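Local coordinates for protein 2-aminomuconic 6-semialdehyde dehydrogenase (Pseudomonas sp., PDB 7BZV) that catalyses the NAD+-dependent oxidation of 2-aminomuconic 6-semialdehyde to the corresponding acid in the meta-cleavage breakdown of 2-aminophenol, working as a tetramer, at residues R71-M76 / R105-F110; R111-I116 / M469-F474; P373-G378 / P393-T398. All blocks are in the same frame, centred on the assembly; numbering follows the deposited sequence.

All three contacts are buried, but they differ in chemistry and place. Contacts 1 and 2 share helix 95-119, which gives one turn to helix 62-78 and the next to helix 468-474; their centres lie about 14 Å apart, and Asn74 OD1 probably accepts a hydrogen bond from Arg111 NH2 between them. Both are mainly apolar side-chain packing between helices, although contact 2 has charged and polar flanks that reach other subunits. Contact 3 is a pair of parallel strands held mainly by backbone hydrogen bonds. Its centre is about 37 Å from that of contact 1 and 38 Å from that of contact 2, across the centre of the chain.

Contact 1: R71-M76 / R105-F110; sequences RIANEM and RGIANF
Ile72 lays its CG2 methyl squarely over the phenyl ring of Phe110: the carbon stands 3.7 Å from the ring centroid and only 5° off the ring normal, a CH-pi contact centred on the face. The methyl gets there because CG2 is anti to the backbone N of Ile72, with CG1 anti to the carbonyl carbon (chi1 -72°). Met76 approaches the same ring obliquely in a Met-aromatic contact, its SD 4.6 Å from the Phe110 centroid and its chain crossing that of Phe110 at about a right angle. Ala73, whose CA comes within 5.4 Å of Ile107 CA at the closest backbone approach, touches Phe110 CB with its own CB at 3.9 Å. Met76 and Ile107 slide past each other in opposite directions, with Met76 CB 3.7 Å from Ile107 CG1. An alanine in place of Phe110 would remove the ring that Ile72 and Met76 both touch and would probably loosen the packing between the two helices. These short segments run nearly antiparallel, at 160° with axes 8.6 Å apart, on helices 62-78 and 95-119. Helix 156-169 packs on Phe110 through Thr161 and Ala165, and helix 184-196 meets Ile72 through Met193.

Contact 2: R111-I116 / M469-F474; sequences RNFADI and MHSLNF
Asp115 OD1 is the best-held polar atom here, gripped by two arginines: it makes a salt bridge to Arg70 NH2 of its own chain and another to Arg70 NH2 of a second subunit. Two positive groups meeting one carboxylate would be expected to keep it ionised. The aspartate does not touch helix 469-474, whereas Phe113 and Ile116 turn toward that partner.

The junction itself is largely apolar. Ile116 has CG2 anti to its backbone N (chi1 -73°), and this one methyl meets two side chains: Leu472 CD2 lies 3.6 Å from it, crossing obliquely, and Met469 SD lies 3.9 Å away. Met469 has its CB directed away from helix 111-116, yet the chain bends at both chi2 and chi3, and this brings the sulfur back to Ile116. The other methyl of Leu472, CD1, lies 3.9 Å from Phe113 CD1 and is also near Ile116 CG2. One bond further round the ring, Phe113 CE1 comes within 3.6 Å of Ser471 CB. Ser471 OG joins in at 3.7 Å from Phe113 CZ, so both atoms meet that part of the ring obliquely, and a hydrogen bond with the backbone N of Gly467 satisfies the oxygen.

The axes of these short segments cross at -79°, 10.7 Å apart at closest, and between them the contact rests on Phe113 and Ile116 against Met469, Ser471 and Leu472. These contacts imply a mainly apolar seam, with polar groups at its flanks that bind partly within the chain and partly, as with Asp115 and with His470 to Asp123 of a third subunit, across subunit boundaries, consistent with a tetramer that NAD+ binding requires.

Contact 3: P373-G378 / P393-T398; sequences PTVIAG and PICHVT
The side chains alternate between the two faces of the strand pair. Thr374, Ile376, Ile394 and His396 share one face. There Thr374 and Ile394 lie side by side and point the same way, with CG2 of Thr374 4.0 Å from CD1 of Ile394, whereas Ile376 and His396 cross at about a right angle. Ile376 holds CG1 in the crowded position between its backbone N and carbonyl carbon (chi1 55°), which sets that atom at the imidazole edge, in the ring plane, and 3.3 Å from Cys395 O. His396 NE2 is hydrogen-bonded to Leu379 N, which helps to fix the ring. On the other face the Val375 and Val397 side chains cross obliquely, CG1 to CG1 at 4.0 Å, and Val375 CG2 meets Cys395 SG.

Ile376 carries the firmest rungs: its N gives a nearly straight bond (176°) to Cys395 O at 2.9 Å, and its O accepts from Val397 N at 2.9 Å. Just past strand 374-377, a water accepts from Gly378 N and donates to Val397 O. Strand 374-377, helix 384-387 and strand 394-400 form a beta-alpha-beta unit in the mixed seven-stranded sheet, probably part of the aldehyde dehydrogenase catalytic domain.

Contact 1: R71-M76 / R105-F110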
loop_
_atom_site.group_PDB
_atom_site.type_symbol
_atom_site.label_atom_id
_atom_site.label_comp_id
_atom_site.label_asym_id
_atom_site.label_seq_id
_atom_site.Cartn_x
_atom_site.Cartn_y
_atom_site.Cartn_z
ATOM N N ARG B 71 13.691 -23.228 4.025
ATOM C CA ARG B 71 14.520 -24.402 4.307
ATOM C C ARG B 71 15.030 -24.365 5.737
ATOM O O ARG B 71 15.083 -25.401 6.412
ATOM C CB ARG B 71 15.681 -24.479 3.320
ATOM C CG ARG B 71 15.217 -24.429 1.879
ATOM C CD ARG B 71 15.876 -25.493 1.050
ATOM N NE ARG B 71 17.223 -25.113 0.639
ATOM C CZ ARG B 71 18.333 -25.713 1.053
ATOM N NH1 ARG B 71 18.263 -26.734 1.903
ATOM N NH2 ARG B 71 19.512 -25.297 0.607
ATOM N N ILE B 72 15.386 -23.173 6.225
ATOM C CA ILE B 72 15.760 -23.020 7.626
ATOM C C ILE B 72 14.613 -23.431 8.540
ATOM O O ILE B 72 14.797 -24.196 9.497
ATOM C CB ILE B 72 16.206 -21.577 7.921
ATOM C CG1 ILE B 72 17.574 -21.314 7.299
ATOM C CG2 ILE B 72 16.186 -21.332 9.439
ATOM C CD1 ILE B 72 17.943 -19.810 7.149
ATOM N N ALA B 73 13.419 -22.899 8.282
ATOM C CA ALA B 73 12.281 -23.231 9.122
ATOM C C ALA B 73 11.975 -24.729 9.080
ATOM O O ALA B 73 11.652 -25.325 10.110
ATOM C CB ALA B 73 11.051 -22.433 8.692
ATOM N N ASN B 74 12.036 -25.347 7.897
ATOM C CA ASN B 74 11.752 -26.778 7.806
ATOM C C ASN B 74 12.757 -27.586 8.623
ATOM O O ASN B 74 12.385 -28.554 9.290
ATOM C CB ASN B 74 11.781 -27.239 6.349
ATOM C CG ASN B 74 10.550 -26.786 5.540
ATOM O OD1 ASN B 74 9.519 -26.391 6.086
ATOM N ND2 ASN B 74 10.690 -26.808 4.226
ATOM N N GLU B 75 14.042 -27.203 8.586
ATOM C CA GLU B 75 15.039 -27.935 9.358
ATOM C C GLU B 75 14.846 -27.708 10.854
ATOM O O GLU B 75 14.976 -28.647 11.644
ATOM C CB GLU B 75 16.441 -27.540 8.907
ATOM C CG GLU B 75 17.566 -28.128 9.740
ATOM C CD GLU B 75 17.673 -29.649 9.661
ATOM O OE1 GLU B 75 16.797 -30.308 9.060
ATOM O OE2 GLU B 75 18.641 -30.190 10.224
ATOM N N MET B 76 14.511 -26.479 11.268
ATOM C CA MET B 76 14.149 -26.255 12.667
ATOM C C MET B 76 12.992 -27.149 13.089
ATOM O O MET B 76 12.986 -27.693 14.199
ATOM C CB MET B 76 13.770 -24.792 12.902
ATOM C CG MET B 76 14.952 -23.831 12.763
ATOM S SD MET B 76 14.411 -22.113 12.943
ATOM C CE MET B 76 13.944 -22.043 14.679
ATOM N N ARG B 105 6.624 -20.213 17.644
ATOM C CA ARG B 105 6.830 -18.846 17.168
ATOM C C ARG B 105 8.245 -18.643 16.641
ATOM O O ARG B 105 8.456 -17.914 15.663
ATOM C CB ARG B 105 6.531 -17.848 18.279
ATOM C CG ARG B 105 5.022 -17.852 18.696
ATOM C CD ARG B 105 4.640 -16.643 19.610
ATOM N NE ARG B 105 3.298 -16.778 20.196
ATOM C CZ ARG B 105 2.678 -15.838 20.919
ATOM N NH1 ARG B 105 3.253 -14.662 21.148
ATOM N NH2 ARG B 105 1.465 -16.064 21.402
ATOM N N GLY B 106 9.231 -19.283 17.245
ATOM C CA GLY B 106 10.582 -19.148 16.716
ATOM C C GLY B 106 10.700 -19.650 15.290
ATOM O O GLY B 106 11.411 -19.064 14.463
ATOM N N ILE B 107 10.017 -20.750 14.986
ATOM C CA ILE B 107 10.021 -21.289 13.631
ATOM C C ILE B 107 9.193 -20.406 12.708
ATOM O O ILE B 107 9.574 -20.150 11.562
ATOM C CB ILE B 107 9.467 -22.724 13.643
ATOM C CG1 ILE B 107 10.460 -23.697 14.278
ATOM C CG2 ILE B 107 9.075 -23.185 12.243
ATOM C CD1 ILE B 107 9.761 -25.027 14.752
ATOM N N ALA B 108 8.048 -19.931 13.204
ATOM C CA ALA B 108 7.128 -19.152 12.388
ATOM C C ALA B 108 7.744 -17.840 11.950
ATOM O O ALA B 108 7.361 -17.293 10.897
ATOM C CB ALA B 108 5.839 -18.862 13.145
ATOM N N ASN B 109 8.658 -17.283 12.746
ATOM C CA ASN B 109 9.324 -16.060 12.298
ATOM C C ASN B 109 9.934 -16.236 10.921
ATOM O O ASN B 109 9.853 -15.336 10.069
ATOM C CB ASN B 109 10.396 -15.618 13.297
ATOM C CG ASN B 109 9.783 -14.970 14.533
ATOM O OD1 ASN B 109 8.714 -14.402 14.453
ATOM N ND2 ASN B 109 10.445 -15.083 15.674
ATOM N N PHE B 110 10.591 -17.366 10.685
ATOM C CA PHE B 110 11.216 -17.543 9.384
ATOM C C PHE B 110 10.177 -17.707 8.281
ATOM O O PHE B 110 10.352 -17.174 7.180
ATOM C CB PHE B 110 12.138 -18.725 9.444
ATOM C CG PHE B 110 13.462 -18.429 10.058
ATOM C CD1 PHE B 110 14.421 -17.721 9.355
ATOM C CD2 PHE B 110 13.764 -18.881 11.332
ATOM C CE1 PHE B 110 15.661 -17.469 9.905
ATOM C CE2 PHE B 110 15.021 -18.645 11.888
ATOM C CZ PHE B 110 15.969 -17.940 11.174
#

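Contact 2: R111-I116 / M469-F474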
loop_
_atom_site.group_PDB
_atom_site.type_symbol
_atom_site.label_atom_id
_atom_site.label_comp_id
_atom_site.label_asym_id
_atom_site.label_seq_id
_atom_site.Cartn_x
_atom_site.Cartn_y
_atom_site.Cartn_z
ATOM N N ARG B 111 9.087 -18.430 8.554
ATOM C CA ARG B 111 8.055 -18.593 7.525
ATOM C C ARG B 111 7.327 -17.288 7.246
ATOM O O ARG B 111 7.010 -16.979 6.088
ATOM C CB ARG B 111 7.045 -19.670 7.943
ATOM C CG ARG B 111 7.666 -21.027 7.930
ATOM C CD ARG B 111 6.733 -22.197 8.274
ATOM N NE ARG B 111 7.475 -23.431 8.083
ATOM C CZ ARG B 111 7.352 -24.525 8.843
ATOM N NH1 ARG B 111 6.499 -24.560 9.853
ATOM N NH2 ARG B 111 8.080 -25.587 8.564
ATOM N N ASN B 112 7.000 -16.530 8.288
ATOM C CA ASN B 112 6.289 -15.276 8.082
ATOM C C ASN B 112 7.112 -14.296 7.239
ATOM O O ASN B 112 6.568 -13.592 6.384
ATOM C CB ASN B 112 5.944 -14.637 9.427
ATOM C CG ASN B 112 4.874 -15.437 10.242
ATOM O OD1 ASN B 112 4.531 -15.055 11.363
ATOM N ND2 ASN B 112 4.370 -16.531 9.683
ATOM N N PHE B 113 8.385 -14.107 7.576
ATOM C CA PHE B 113 9.188 -13.175 6.781
ATOM C C PHE B 113 9.492 -13.726 5.401
ATOM O O PHE B 113 9.726 -12.939 4.478
ATOM C CB PHE B 113 10.471 -12.766 7.544
ATOM C CG PHE B 113 10.190 -11.739 8.587
ATOM C CD1 PHE B 113 9.804 -10.472 8.202
ATOM C CD2 PHE B 113 10.167 -12.070 9.931
ATOM C CE1 PHE B 113 9.444 -9.520 9.130
ATOM C CE2 PHE B 113 9.803 -11.112 10.887
ATOM C CZ PHE B 113 9.441 -9.842 10.479
ATOM N N ALA B 114 9.501 -15.045 5.219
ATOM C CA ALA B 114 9.575 -15.545 3.852
ATOM C C ALA B 114 8.379 -15.057 3.018
ATOM O O ALA B 114 8.548 -14.616 1.872
ATOM C CB ALA B 114 9.654 -17.068 3.872
ATOM N N ASP B 115 7.164 -15.141 3.580
ATOM C CA ASP B 115 5.960 -14.669 2.899
ATOM C C ASP B 115 6.031 -13.170 2.627
ATOM O O ASP B 115 5.723 -12.715 1.518
ATOM C CB ASP B 115 4.699 -14.973 3.742
ATOM C CG ASP B 115 4.391 -16.448 3.870
ATOM O OD1 ASP B 115 4.907 -17.292 3.104
ATOM O OD2 ASP B 115 3.641 -16.794 4.796
ATOM N N ILE B 116 6.425 -12.382 3.632
ATOM C CA ILE B 116 6.517 -10.927 3.457
ATOM C C ILE B 116 7.508 -10.565 2.367
ATOM O O ILE B 116 7.256 -9.702 1.522
ATOM C CB ILE B 116 6.914 -10.256 4.778
ATOM C CG1 ILE B 116 5.681 -10.343 5.674
ATOM C CG2 ILE B 116 7.332 -8.790 4.571
ATOM C CD1 ILE B 116 5.951 -10.384 7.111
ATOM N N MET B 469 6.636 -5.045 6.768
ATOM C CA MET B 469 7.578 -4.215 6.038
ATOM C C MET B 469 8.361 -3.263 6.911
ATOM O O MET B 469 9.360 -2.708 6.438
ATOM C CB MET B 469 6.886 -3.400 4.942
ATOM C CG MET B 469 6.226 -4.199 3.857
ATOM S SD MET B 469 7.364 -5.254 2.891
ATOM C CE MET B 469 8.665 -4.209 2.277
ATOM N N HIS B 470 7.902 -2.989 8.131
ATOM C CA HIS B 470 8.708 -2.176 9.024
ATOM C C HIS B 470 10.029 -2.872 9.310
ATOM O O HIS B 470 11.079 -2.226 9.389
ATOM C CB HIS B 470 7.957 -1.917 10.323
ATOM C CG HIS B 470 6.645 -1.221 10.143
ATOM N ND1 HIS B 470 6.525 0.150 10.089
ATOM C CD2 HIS B 470 5.397 -1.714 9.967
ATOM C CE1 HIS B 470 5.248 0.472 9.968
ATOM N NE2 HIS B 470 4.545 -0.641 9.875
ATOM N N SER B 471 9.999 -4.197 9.475
ATOM C CA SER B 471 11.257 -4.941 9.606
ATOM C C SER B 471 12.072 -4.891 8.329
ATOM O O SER B 471 13.288 -4.668 8.368
ATOM C CB SER B 471 10.976 -6.390 9.989
ATOM O OG SER B 471 10.510 -6.426 11.311
ATOM N N LEU B 472 11.437 -5.119 7.178
ATOM C CA LEU B 472 12.193 -5.201 5.934
ATOM C C LEU B 472 12.817 -3.856 5.587
ATOM O O LEU B 472 13.877 -3.799 4.950
ATOM C CB LEU B 472 11.302 -5.671 4.776
ATOM C CG LEU B 472 11.425 -7.137 4.325
ATOM C CD1 LEU B 472 11.291 -7.995 5.528
ATOM C CD2 LEU B 472 10.405 -7.446 3.275
ATOM N N ASN B 473 12.174 -2.763 5.983
ATOM C CA ASN B 473 12.772 -1.466 5.722
ATOM C C ASN B 473 13.844 -1.150 6.738
ATOM O O ASN B 473 14.784 -0.410 6.431
ATOM C CB ASN B 473 11.701 -0.382 5.678
ATOM C CG ASN B 473 10.876 -0.460 4.398
ATOM O OD1 ASN B 473 11.241 -1.159 3.447
ATOM N ND2 ASN B 473 9.778 0.273 4.359
ATOM N N PHE B 474 13.760 -1.697 7.948
ATOM C CA PHE B 474 14.846 -1.371 8.849
ATOM C C PHE B 474 16.143 -2.072 8.455
ATOM O O PHE B 474 17.211 -1.471 8.553
ATOM C CB PHE B 474 14.568 -1.735 10.287
ATOM C CG PHE B 474 15.794 -1.556 11.173
ATOM C CD1 PHE B 474 16.211 -0.277 11.566
ATOM C CD2 PHE B 474 16.550 -2.648 11.583
ATOM C CE1 PHE B 474 17.339 -0.112 12.378
ATOM C CE2 PHE B 474 17.689 -2.488 12.385
ATOM C CZ PHE B 474 18.081 -1.227 12.790
#

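Contact 3: P373-G378 / P393-T398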
loop_
_atom_site.group_PDB
_atom_site.type_symbol
_atom_site.label_atom_id
_atom_site.label_comp_id
_atom_site.label_asym_id
_atom_site.label_seq_id
_atom_site.Cartn_x
_atom_site.Cartn_y
_atom_site.Cartn_z
ATOM N N PRO B 373 4.442 -16.947 42.406
ATOM C CA PRO B 373 3.590 -15.930 41.771
ATOM C C PRO B 373 2.964 -15.040 42.837
ATOM O O PRO B 373 2.417 -15.523 43.831
ATOM C CB PRO B 373 2.548 -16.759 41.016
ATOM C CG PRO B 373 2.532 -18.121 41.726
ATOM C CD PRO B 373 3.930 -18.318 42.215
ATOM N N THR B 374 3.050 -13.725 42.637
ATOM C CA THR B 374 2.847 -12.774 43.723
ATOM C C THR B 374 1.929 -11.653 43.253
ATOM O O THR B 374 2.015 -11.188 42.110
ATOM C CB THR B 374 4.205 -12.251 44.218
ATOM O OG1 THR B 374 4.979 -13.360 44.700
ATOM C CG2 THR B 374 4.090 -11.218 45.340
ATOM N N VAL B 375 1.046 -11.221 44.143
ATOM C CA VAL B 375 0.196 -10.066 43.877
ATOM C C VAL B 375 0.252 -9.164 45.096
ATOM O O VAL B 375 0.012 -9.630 46.215
ATOM C CB VAL B 375 -1.261 -10.467 43.586
ATOM C CG1 VAL B 375 -2.112 -9.234 43.593
ATOM C CG2 VAL B 375 -1.362 -11.184 42.281
ATOM N N ILE B 376 0.508 -7.869 44.888
ATOM C CA ILE B 376 0.477 -6.909 45.981
ATOM C C ILE B 376 -0.592 -5.858 45.727
ATOM O O ILE B 376 -1.084 -5.688 44.607
ATOM C CB ILE B 376 1.844 -6.226 46.222
ATOM C CG1 ILE B 376 2.353 -5.576 44.926
ATOM C CG2 ILE B 376 2.868 -7.229 46.745
ATOM C CD1 ILE B 376 3.617 -4.710 45.092
ATOM N N ALA B 377 -0.935 -5.137 46.795
ATOM C CA ALA B 377 -1.973 -4.120 46.773
ATOM C C ALA B 377 -1.689 -3.099 47.864
ATOM O O ALA B 377 -0.844 -3.304 48.739
ATOM C CB ALA B 377 -3.357 -4.747 46.968
ATOM N N GLY B 378 -2.425 -2.007 47.824
ATOM C CA GLY B 378 -2.396 -1.038 48.893
ATOM C C GLY B 378 -1.495 0.156 48.666
ATOM O O GLY B 378 -1.466 1.052 49.514
ATOM N N PRO B 393 7.223 -12.576 38.410
ATOM C CA PRO B 393 5.797 -12.966 38.431
ATOM C C PRO B 393 5.037 -12.175 39.492
ATOM O O PRO B 393 4.695 -12.672 40.560
ATOM C CB PRO B 393 5.862 -14.462 38.753
ATOM C CG PRO B 393 7.062 -14.563 39.707
ATOM C CD PRO B 393 8.060 -13.498 39.197
ATOM N N ILE B 394 4.754 -10.900 39.213
ATOM C CA ILE B 394 4.184 -10.013 40.227
ATOM C C ILE B 394 3.428 -8.879 39.553
ATOM O O ILE B 394 3.740 -8.474 38.431
ATOM C CB ILE B 394 5.270 -9.450 41.175
ATOM C CG1 ILE B 394 4.670 -8.480 42.198
ATOM C CG2 ILE B 394 6.362 -8.714 40.379
ATOM C CD1 ILE B 394 5.610 -8.116 43.366
ATOM N N CYS B 395 2.391 -8.403 40.227
ATOM C CA CYS B 395 1.786 -7.136 39.853
ATOM C C CYS B 395 1.340 -6.439 41.114
ATOM O O CYS B 395 1.227 -7.062 42.176
ATOM C CB CYS B 395 0.595 -7.312 38.906
ATOM S SG CYS B 395 -0.844 -8.119 39.697
ATOM N N HIS B 396 1.072 -5.144 40.980
ATOM C CA HIS B 396 0.319 -4.362 41.955
ATOM C C HIS B 396 -1.083 -4.104 41.412
ATOM O O HIS B 396 -1.235 -3.633 40.283
ATOM C CB HIS B 396 1.018 -3.032 42.269
ATOM C CG HIS B 396 0.289 -2.208 43.278
ATOM N ND1 HIS B 396 -0.535 -1.164 42.925
ATOM C CD2 HIS B 396 0.247 -2.280 44.627
ATOM C CE1 HIS B 396 -1.069 -0.642 44.012
ATOM N NE2 HIS B 396 -0.594 -1.291 45.058
ATOM N N VAL B 397 -2.113 -4.418 42.194
ATOM C CA VAL B 397 -3.490 -4.212 41.757
ATOM C C VAL B 397 -4.121 -3.070 42.559
ATOM O O VAL B 397 -3.959 -2.987 43.782
ATOM C CB VAL B 397 -4.301 -5.527 41.845
ATOM C CG1 VAL B 397 -4.389 -6.013 43.252
ATOM C CG2 VAL B 397 -5.663 -5.356 41.249
ATOM N N THR B 398 -4.865 -2.203 41.864
ATOM C CA THR B 398 -5.437 -0.996 42.465
ATOM C C THR B 398 -6.794 -0.745 41.823
ATOM O O THR B 398 -6.985 -1.060 40.642
ATOM C CB THR B 398 -4.486 0.211 42.261
ATOM O OG1 THR B 398 -4.978 1.421 42.864
ATOM C CG2 THR B 398 -4.247 0.448 40.749
HETATM O O HOH W 1 -4.440 -1.434 45.855
#